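Local structure of cytochrome P450 (Bacillus megaterium, 5L92) at residues R44-V49 against H312-M317; A36-D41 against A303-K308. The protein binds heme b and the steroid corticosterone and, as a cytochrome P450, probably works as a monooxygenase that oxidises steroids. All blocks are in the same frame, centred on the assembly; numbering follows the deposited sequence.

Contact 1: R44-V49 against H312-M317; sequences RQVWDV and HVVPWM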
ATOM      1  N   ARG A  44      10.756  -8.949  18.925  1.00 32.35           N
ATOM      2  CA  ARG A  44       9.511  -8.400  18.393  1.00 31.84           C
ATOM      3  C   ARG A  44       8.286  -9.220  18.760  1.00 29.84           C
ATOM      4  O   ARG A  44       7.164  -8.774  18.489  1.00 28.08           O
ATOM      5  CB  ARG A  44       9.608  -8.254  16.870  1.00 32.39           C
ATOM      6  CG  ARG A  44      10.437  -7.072  16.427  1.00 34.53           C
ATOM      7  CD  ARG A  44      10.605  -7.051  14.900  1.00 38.02           C
ATOM      8  NE  ARG A  44      11.346  -8.250  14.468  1.00 38.27           N
ATOM      9  CZ  ARG A  44      10.848  -9.213  13.690  1.00 35.79           C
ATOM     10  NH1 ARG A  44       9.621  -9.125  13.160  1.00 34.11           N
ATOM     11  NH2 ARG A  44      11.613 -10.246  13.390  1.00 37.02           N
ATOM     12  N   GLN A  45       8.443 -10.392  19.385  1.00 28.82           N
ATOM     13  CA  GLN A  45       7.267 -11.114  19.902  1.00 28.54           C
ATOM     14  C   GLN A  45       6.313 -11.530  18.766  1.00 27.65           C
ATOM     15  O   GLN A  45       5.095 -11.381  18.856  1.00 27.59           O
ATOM     16  CB  GLN A  45       6.537 -10.248  20.942  1.00 28.01           C
ATOM     17  CG  GLN A  45       7.351  -9.910  22.162  1.00 27.93           C
ATOM     18  CD  GLN A  45       7.359 -11.048  23.166  1.00 27.74           C
ATOM     19  OE1 GLN A  45       6.345 -11.336  23.766  1.00 27.75           O
ATOM     20  NE2 GLN A  45       8.505 -11.725  23.313  1.00 27.70           N
ATOM     21  N   VAL A  46       6.876 -12.051  17.677  1.00 27.39           N
ATOM     22  CA  VAL A  46       6.088 -12.483  16.526  1.00 26.96           C
ATOM     23  C   VAL A  46       6.739 -13.714  15.908  1.00 27.05           C
ATOM     24  O   VAL A  46       7.944 -13.947  16.046  1.00 27.64           O
ATOM     25  CB  VAL A  46       5.934 -11.365  15.439  1.00 26.74           C
ATOM     26  CG1 VAL A  46       5.201 -10.142  15.973  1.00 27.34           C
ATOM     27  CG2 VAL A  46       7.283 -10.961  14.867  1.00 27.91           C
ATOM     28  N   TRP A  47       5.930 -14.493  15.201  1.00 26.05           N
ATOM     29  CA  TRP A  47       6.411 -15.489  14.255  1.00 27.59           C
ATOM     30  C   TRP A  47       6.583 -14.830  12.893  1.00 26.78           C
ATOM     31  O   TRP A  47       5.596 -14.451  12.269  1.00 25.91           O
ATOM     32  CB  TRP A  47       5.425 -16.642  14.094  1.00 27.59           C
ATOM     33  CG  TRP A  47       5.271 -17.494  15.235  1.00 28.77           C
ATOM     34  CD1 TRP A  47       4.344 -17.380  16.207  1.00 29.76           C
ATOM     35  CD2 TRP A  47       6.060 -18.630  15.553  1.00 29.76           C
ATOM     36  NE1 TRP A  47       4.476 -18.392  17.104  1.00 31.11           N
ATOM     37  CE2 TRP A  47       5.543 -19.168  16.739  1.00 30.86           C
ATOM     38  CE3 TRP A  47       7.149 -19.257  14.941  1.00 30.59           C
ATOM     39  CZ2 TRP A  47       6.075 -20.302  17.344  1.00 31.63           C
ATOM     40  CZ3 TRP A  47       7.686 -20.392  15.545  1.00 32.18           C
ATOM     41  CH2 TRP A  47       7.141 -20.903  16.738  1.00 32.62           C
ATOM     42  N   ASP A  48       7.822 -14.715  12.443  1.00 26.81           N
ATOM     43  CA  ASP A  48       8.131 -14.319  11.079  1.00 27.42           C
ATOM     44  C   ASP A  48       7.955 -15.497  10.120  1.00 27.85           C
ATOM     45  O   ASP A  48       8.283 -16.639  10.455  1.00 28.23           O
ATOM     46  CB  ASP A  48       9.561 -13.810  11.013  1.00 27.90           C
ATOM     47  CG  ASP A  48       9.743 -12.504  11.732  1.00 28.73           C
ATOM     48  OD1 ASP A  48       8.851 -11.636  11.684  1.00 27.45           O
ATOM     49  OD2 ASP A  48      10.806 -12.338  12.342  1.00 35.17           O
ATOM     50  N   VAL A  49       7.404 -15.215   8.938  1.00 26.08           N
ATOM     51  CA  VAL A  49       7.204 -16.216   7.877  1.00 27.26           C
ATOM     52  C   VAL A  49       7.801 -15.665   6.576  1.00 26.48           C
ATOM     53  O   VAL A  49       7.295 -14.681   6.015  1.00 25.25           O
ATOM     54  CB  VAL A  49       5.723 -16.553   7.715  1.00 26.87           C
ATOM     55  CG1 VAL A  49       5.493 -17.522   6.576  1.00 27.51           C
ATOM     56  CG2 VAL A  49       5.178 -17.127   9.036  1.00 25.56           C
ATOM     57  N   HIS A 312       1.067 -13.554  17.513  1.00 32.46           N
ATOM     58  CA  HIS A 312       1.078 -12.780  16.275  1.00 31.46           C
ATOM     59  C   HIS A 312       2.012 -13.408  15.234  1.00 28.16           C
ATOM     60  O   HIS A 312       3.032 -14.004  15.575  1.00 26.38           O
ATOM     61  CB  HIS A 312       1.527 -11.337  16.542  1.00 32.77           C
ATOM     62  CG  HIS A 312       0.619 -10.567  17.449  1.00 38.71           C
ATOM     63  ND1 HIS A 312      -0.444 -11.140  18.109  1.00 44.67           N
ATOM     64  CD2 HIS A 312       0.639  -9.267  17.832  1.00 45.78           C
ATOM     65  CE1 HIS A 312      -1.041 -10.230  18.859  1.00 45.73           C
ATOM     66  NE2 HIS A 312      -0.408  -9.083  18.701  1.00 46.45           N
ATOM     67  N   VAL A 313       1.670 -13.225  13.953  1.00 26.08           N
ATOM     68  CA  VAL A 313       2.406 -13.773  12.817  1.00 26.42           C
ATOM     69  C   VAL A 313       2.643 -12.641  11.825  1.00 26.45           C
ATOM     70  O   VAL A 313       1.750 -11.825  11.590  1.00 26.35           O
ATOM     71  CB  VAL A 313       1.639 -14.943  12.140  1.00 26.79           C
ATOM     72  CG1 VAL A 313       2.430 -15.562  10.998  1.00 26.78           C
ATOM     73  CG2 VAL A 313       1.294 -15.974  13.132  1.00 27.16           C
ATOM     74  N   VAL A 314       3.834 -12.588  11.250  1.00 25.87           N
ATOM     75  CA  VAL A 314       4.176 -11.562  10.262  1.00 26.06           C
ATOM     76  C   VAL A 314       4.606 -12.269   8.982  1.00 26.00           C
ATOM     77  O   VAL A 314       5.713 -12.764   8.849  1.00 25.47           O
ATOM     78  CB  VAL A 314       5.296 -10.634  10.794  1.00 27.30           C
ATOM     79  CG1 VAL A 314       5.675  -9.566   9.753  1.00 27.49           C
ATOM     80  CG2 VAL A 314       4.843  -9.960  12.087  1.00 28.50           C
ATOM     81  N   PRO A 315       3.679 -12.422   8.016  1.00 25.58           N
ATOM     82  CA  PRO A 315       4.086 -12.925   6.701  1.00 24.99           C
ATOM     83  C   PRO A 315       4.748 -11.825   5.877  1.00 24.66           C
ATOM     84  O   PRO A 315       4.201 -10.737   5.698  1.00 24.97           O
ATOM     85  CB  PRO A 315       2.767 -13.400   6.085  1.00 25.06           C
ATOM     86  CG  PRO A 315       1.710 -12.570   6.766  1.00 25.83           C
ATOM     87  CD  PRO A 315       2.215 -12.418   8.182  1.00 25.93           C
ATOM     88  N   TRP A 316       5.943 -12.122   5.390  1.00 24.26           N
ATOM     89  CA  TRP A 316       6.760 -11.163   4.664  1.00 24.48           C
ATOM     90  C   TRP A 316       6.596 -11.383   3.159  1.00 24.86           C
ATOM     91  O   TRP A 316       7.372 -12.107   2.534  1.00 24.29           O
ATOM     92  CB  TRP A 316       8.215 -11.303   5.079  1.00 24.90           C
ATOM     93  CG  TRP A 316       8.501 -10.815   6.512  1.00 24.89           C
ATOM     94  CD1 TRP A 316       8.430 -11.547   7.656  1.00 25.80           C
ATOM     95  CD2 TRP A 316       8.898  -9.499   6.907  1.00 25.83           C
ATOM     96  NE1 TRP A 316       8.774 -10.776   8.742  1.00 26.35           N
ATOM     97  CE2 TRP A 316       9.065  -9.510   8.309  1.00 25.99           C
ATOM     98  CE3 TRP A 316       9.167  -8.324   6.208  1.00 25.40           C
ATOM     99  CZ2 TRP A 316       9.472  -8.381   9.028  1.00 25.65           C
ATOM    100  CZ3 TRP A 316       9.551  -7.193   6.913  1.00 25.58           C
ATOM    101  CH2 TRP A 316       9.701  -7.227   8.320  1.00 25.84           C
ATOM    102  N   MET A 317       5.659 -10.664   2.546  1.00 23.60           N
ATOM    103  CA  MET A 317       5.527 -10.802   1.099  1.00 24.96           C
ATOM    104  C   MET A 317       6.818 -10.389   0.393  1.00 24.61           C
ATOM    105  O   MET A 317       7.209 -11.019  -0.593  1.00 23.86           O
ATOM    106  CB  MET A 317       4.346  -9.999   0.573  1.00 25.20           C
ATOM    107  CG  MET A 317       3.009 -10.524   1.109  1.00 27.79           C
ATOM    108  SD  MET A 317       2.493  -9.543   2.523  1.00 26.12           S
ATOM    109  CE  MET A 317       1.943  -8.131   1.594  1.00 25.08           C
TER
HETATM  110  O   HOH W   1       2.789 -12.894  19.686  1.00 27.69           O
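Asp48 OD1 is gripped by two donors, the indole NE1 of Trp316 across the contact and NH1 of Arg44 on its own segment. CG of Asp48 is anti to its carbonyl carbon (chi1 -69°), on the side of the sheet where both donors lie. The Trp316 NE1 to Asp48 OD1 bond, 3.1 Å long, is almost straight and lies in the indole plane, yet it meets the oxygen from well above the carboxylate plane; the carboxylate and ring planes are 67° apart. Arg44 NH1 reaches the syn lone pair of Asp48 OD1 at 3.0 Å, within the guanidinium plane; NH2 faces OD2 to complete the salt bridge, although that bond is modelled doubtfully short. The guanidinium would partly offset the charge of the carboxylate, while NH1 and the indole N-H together fix OD1. Val314 CG1 lies over one face of the Trp316 ring, toward its rim.

Beneath these side chains runs a parallel beta ladder. Trp47 gives its N-H to His312 O (3.0 Å) and takes that of Val314 at O (2.8 Å); Val49 N then bonds to Val314 O, and Trp316 N to Val49 O (3.0 Å). Just before the ladder, where Gln45 and Val46 form a G1 bulge opposite Asp41, a water bridges Gln45 O and His312 N. Valines pack on both faces of the pair: Val314 CG2 meets Val46 CB at 3.8 Å on the Asp48 face, while Val49 CG2 meets Val313 CG1 at 3.7 Å on the Trp47 face.

Both strands are interior in the mixed P450 beta sheet, 312-315 at its centre, with strand 38-41 beyond 46-49. Phe50 stacks on Trp316. Pro315 packs on helix 52-60, and Trp316 holds the N-cap position before helix 317-320, whose first residue, Met317, touches the heme.

Contact 2: A36-D41 against A303-K308; sequences APVQWD and AGKKLK
Two bends in the Lys305 chain, at chi2 (-75°) and chi4 (85°), carry it past Val38: the first turns CD aside from an extended course, the second swings NZ round, and the ammonium ends beside Val38 O. The Lys305 NZ to Val38 O hydrogen bond measures 2.9 Å and arrives in the carbonyl plane. The two side chains slide past each other in opposite directions, and the lysine methylenes serve as an apolar surface on the way, with Lys305 CG lying 3.7 Å from Val38 CG1.

Val38 points its other methyl elsewhere: CG2 touches CB of Ala303 at 3.8 Å, while CG1, besides meeting the lysine, looks more loosely toward Leu307 CD1, 4.4 Å away. Ala303 and Gly304 both have positive phi, with values that fit a type I′ turn, and they close the hairpin of strands 300-302 and 305-307. A water extends the polar side of the contact, accepting from Trp40 N at 2.8 Å and from Lys305 NZ at 3.2 Å.

No backbone ladder joins the segments, for strands 38-41 and 305-307 are inclined at 53° with their axes 8.3 Å apart; side chains do the joining. Leu302 of the hairpin and Trp47 of the neighbouring strand also pack against Val38, which is buried.

Strand 38-41 is outermost in its sheet, and its Gln39 pairs with Asp48 while Val38 O and Trp40 N turn the other way. A lysine ammonium and a water thus satisfy polar backbone groups that a further strand would otherwise bond. The contact therefore combines a small apolar patch around Val38 with a single charged donor, whose positive charge probably strengthens the bond to the carbonyl.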
ATOM      1  N   ALA A  36      15.619 -20.942   8.384  1.00 39.63           N
ATOM      2  CA  ALA A  36      14.417 -21.197   9.174  1.00 37.36           C
ATOM      3  C   ALA A  36      13.355 -20.184   8.744  1.00 34.82           C
ATOM      4  O   ALA A  36      13.210 -19.113   9.348  1.00 33.19           O
ATOM      5  CB  ALA A  36      14.703 -21.088  10.674  1.00 40.30           C
ATOM      6  N   PRO A  37      12.586 -20.497   7.698  1.00 33.70           N
ATOM      7  CA  PRO A  37      11.642 -19.515   7.163  1.00 32.77           C
ATOM      8  C   PRO A  37      10.458 -19.216   8.083  1.00 30.75           C
ATOM      9  O   PRO A  37       9.741 -18.250   7.828  1.00 28.94           O
ATOM     10  CB  PRO A  37      11.178 -20.166   5.858  1.00 32.04           C
ATOM     11  CG  PRO A  37      11.312 -21.640   6.135  1.00 33.28           C
ATOM     12  CD  PRO A  37      12.599 -21.730   6.889  1.00 33.71           C
ATOM     13  N   VAL A  38      10.217 -20.021   9.110  1.00 32.03           N
ATOM     14  CA  VAL A  38       9.201 -19.747  10.128  1.00 31.58           C
ATOM     15  C   VAL A  38       9.936 -19.686  11.447  1.00 32.36           C
ATOM     16  O   VAL A  38      10.500 -20.690  11.882  1.00 34.00           O
ATOM     17  CB  VAL A  38       8.105 -20.817  10.161  1.00 31.92           C
ATOM     18  CG1 VAL A  38       7.187 -20.669  11.405  1.00 32.10           C
ATOM     19  CG2 VAL A  38       7.297 -20.753   8.881  1.00 32.53           C
ATOM     20  N   GLN A  39       9.950 -18.526  12.098  1.00 32.54           N
ATOM     21  CA  GLN A  39      10.668 -18.499  13.362  1.00 33.05           C
ATOM     22  C   GLN A  39      10.175 -17.411  14.292  1.00 31.45           C
ATOM     23  O   GLN A  39       9.744 -16.328  13.871  1.00 29.94           O
ATOM     24  CB  GLN A  39      12.185 -18.391  13.150  1.00 36.11           C
ATOM     25  CG  GLN A  39      12.787 -17.068  12.768  1.00 40.91           C
ATOM     26  CD  GLN A  39      14.311 -17.210  12.560  1.00 47.87           C
ATOM     27  OE1 GLN A  39      14.820 -17.184  11.427  1.00 45.61           O
ATOM     28  NE2 GLN A  39      15.031 -17.421  13.654  1.00 47.21           N
ATOM     29  N   TRP A  40      10.182 -17.770  15.574  1.00 29.70           N
ATOM     30  CA  TRP A  40       9.749 -16.868  16.621  1.00 29.20           C
ATOM     31  C   TRP A  40      10.867 -15.879  16.892  1.00 29.98           C
ATOM     32  O   TRP A  40      12.022 -16.271  17.124  1.00 28.88           O
ATOM     33  CB  TRP A  40       9.395 -17.643  17.884  1.00 29.40           C
ATOM     34  CG  TRP A  40       9.028 -16.773  19.063  1.00 29.25           C
ATOM     35  CD1 TRP A  40       9.794 -16.506  20.170  1.00 29.04           C
ATOM     36  CD2 TRP A  40       7.796 -16.087  19.260  1.00 28.63           C
ATOM     37  NE1 TRP A  40       9.111 -15.690  21.034  1.00 28.90           N
ATOM     38  CE2 TRP A  40       7.881 -15.418  20.507  1.00 28.38           C
ATOM     39  CE3 TRP A  40       6.631 -15.963  18.507  1.00 28.45           C
ATOM     40  CZ2 TRP A  40       6.847 -14.636  21.014  1.00 28.32           C
ATOM     41  CZ3 TRP A  40       5.578 -15.160  19.029  1.00 30.37           C
ATOM     42  CH2 TRP A  40       5.702 -14.525  20.263  1.00 28.84           C
ATOM     43  N   ASP A  41      10.530 -14.602  16.830  1.00 29.15           N
ATOM     44  CA  ASP A  41      11.453 -13.539  17.191  1.00 30.42           C
ATOM     45  C   ASP A  41      11.133 -13.053  18.593  1.00 30.01           C
ATOM     46  O   ASP A  41      10.078 -12.450  18.830  1.00 28.62           O
ATOM     47  CB  ASP A  41      11.402 -12.360  16.227  1.00 32.26           C
ATOM     48  CG  ASP A  41      12.575 -11.459  16.431  1.00 34.52           C
ATOM     49  OD1 ASP A  41      13.706 -11.915  16.131  1.00 37.52           O
ATOM     50  OD2 ASP A  41      12.388 -10.363  16.976  1.00 34.53           O
ATOM     51  N   ALA A 303       4.908 -25.148   8.695  1.00 40.07           N
ATOM     52  CA  ALA A 303       6.274 -25.608   8.379  1.00 43.07           C
ATOM     53  C   ALA A 303       6.953 -26.266   9.587  1.00 41.50           C
ATOM     54  O   ALA A 303       8.131 -26.033   9.887  1.00 42.10           O
ATOM     55  CB  ALA A 303       7.115 -24.447   7.847  1.00 38.75           C
ATOM     56  N   GLY A 304       6.198 -27.091  10.305  1.00 43.37           N
ATOM     57  CA  GLY A 304       6.783 -27.865  11.389  1.00 44.36           C
ATOM     58  C   GLY A 304       6.973 -27.122  12.693  1.00 42.10           C
ATOM     59  O   GLY A 304       7.496 -27.708  13.650  1.00 44.80           O
ATOM     60  N   LYS A 305       6.563 -25.861  12.763  1.00 40.67           N
ATOM     61  CA  LYS A 305       6.593 -25.068  13.975  1.00 40.51           C
ATOM     62  C   LYS A 305       5.194 -24.999  14.567  1.00 39.96           C
ATOM     63  O   LYS A 305       4.205 -25.038  13.848  1.00 39.09           O
ATOM     64  CB  LYS A 305       7.110 -23.664  13.675  1.00 39.26           C
ATOM     65  CG  LYS A 305       8.582 -23.617  13.248  1.00 41.37           C
ATOM     66  CD  LYS A 305       9.500 -23.814  14.457  1.00 41.80           C
ATOM     67  CE  LYS A 305      10.964 -23.867  14.030  1.00 48.51           C
ATOM     68  NZ  LYS A 305      11.533 -22.496  13.920  1.00 52.37           N
ATOM     69  N   LYS A 306       5.115 -24.874  15.875  1.00 40.97           N
ATOM     70  CA  LYS A 306       3.846 -25.005  16.584  1.00 40.18           C
ATOM     71  C   LYS A 306       3.431 -23.628  17.090  1.00 35.15           C
ATOM     72  O   LYS A 306       3.878 -23.178  18.144  1.00 35.00           O
ATOM     73  CB  LYS A 306       3.974 -26.025  17.712  1.00 44.95           C
ATOM     74  CG  LYS A 306       4.300 -27.419  17.183  1.00 48.75           C
ATOM     75  CD  LYS A 306       4.609 -28.385  18.298  1.00 60.80           C
ATOM     76  CE  LYS A 306       3.339 -28.777  19.042  1.00 76.59           C
ATOM     77  NZ  LYS A 306       3.601 -29.371  20.393  1.00 69.02           N
ATOM     78  N   LEU A 307       2.558 -22.973  16.339  1.00 34.82           N
ATOM     79  CA  LEU A 307       2.095 -21.649  16.701  1.00 34.42           C
ATOM     80  C   LEU A 307       0.930 -21.807  17.674  1.00 34.51           C
ATOM     81  O   LEU A 307       0.128 -22.726  17.540  1.00 34.52           O
ATOM     82  CB  LEU A 307       1.699 -20.880  15.441  1.00 32.54           C
ATOM     83  CG  LEU A 307       2.852 -20.383  14.541  1.00 31.92           C
ATOM     84  CD1 LEU A 307       3.798 -21.455  14.059  1.00 33.81           C
ATOM     85  CD2 LEU A 307       2.317 -19.714  13.330  1.00 32.00           C
ATOM     86  N   LYS A 308       0.876 -20.953  18.690  1.00 35.65           N
ATOM     87  CA  LYS A 308      -0.137 -21.052  19.733  1.00 36.98           C
ATOM     88  C   LYS A 308      -1.202 -19.979  19.557  1.00 35.97           C
ATOM     89  O   LYS A 308      -0.910 -18.852  19.129  1.00 35.04           O
ATOM     90  CB  LYS A 308       0.458 -20.904  21.139  1.00 38.59           C
ATOM     91  CG  LYS A 308       1.623 -21.795  21.410  1.00 40.05           C
ATOM     92  CD  LYS A 308       1.247 -23.260  21.246  1.00 40.95           C
ATOM     93  CE  LYS A 308       2.353 -24.146  21.761  1.00 41.52           C
ATOM     94  NZ  LYS A 308       2.514 -23.880  23.227  1.00 45.12           N
TER
HETATM   95  O   HOH W   2      11.315 -20.251  16.250  1.00 34.09           O

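In the fold
Contacts 1 and 2 lie 9 Å apart between centres, on the same side of the chain's centre, contact 2 the farther out. Contact 1 sits inside the mixed sheet and is tied by backbone bonds between neighbouring strands; contact 2 leans a separate hairpin on the sheet's edge through side chains, and buries less than half as much surface. They share the 38-41/46-49 hairpin: Asp48 N probably bonds to Gln39 O and Val46 O probably takes the N-H of Asp41, while the rings of Trp40 and Trp47 meet edge-to-face. Strands 305-307 and 312-315 are also consecutive, so each contact joins the same two widely separated parts of the chain.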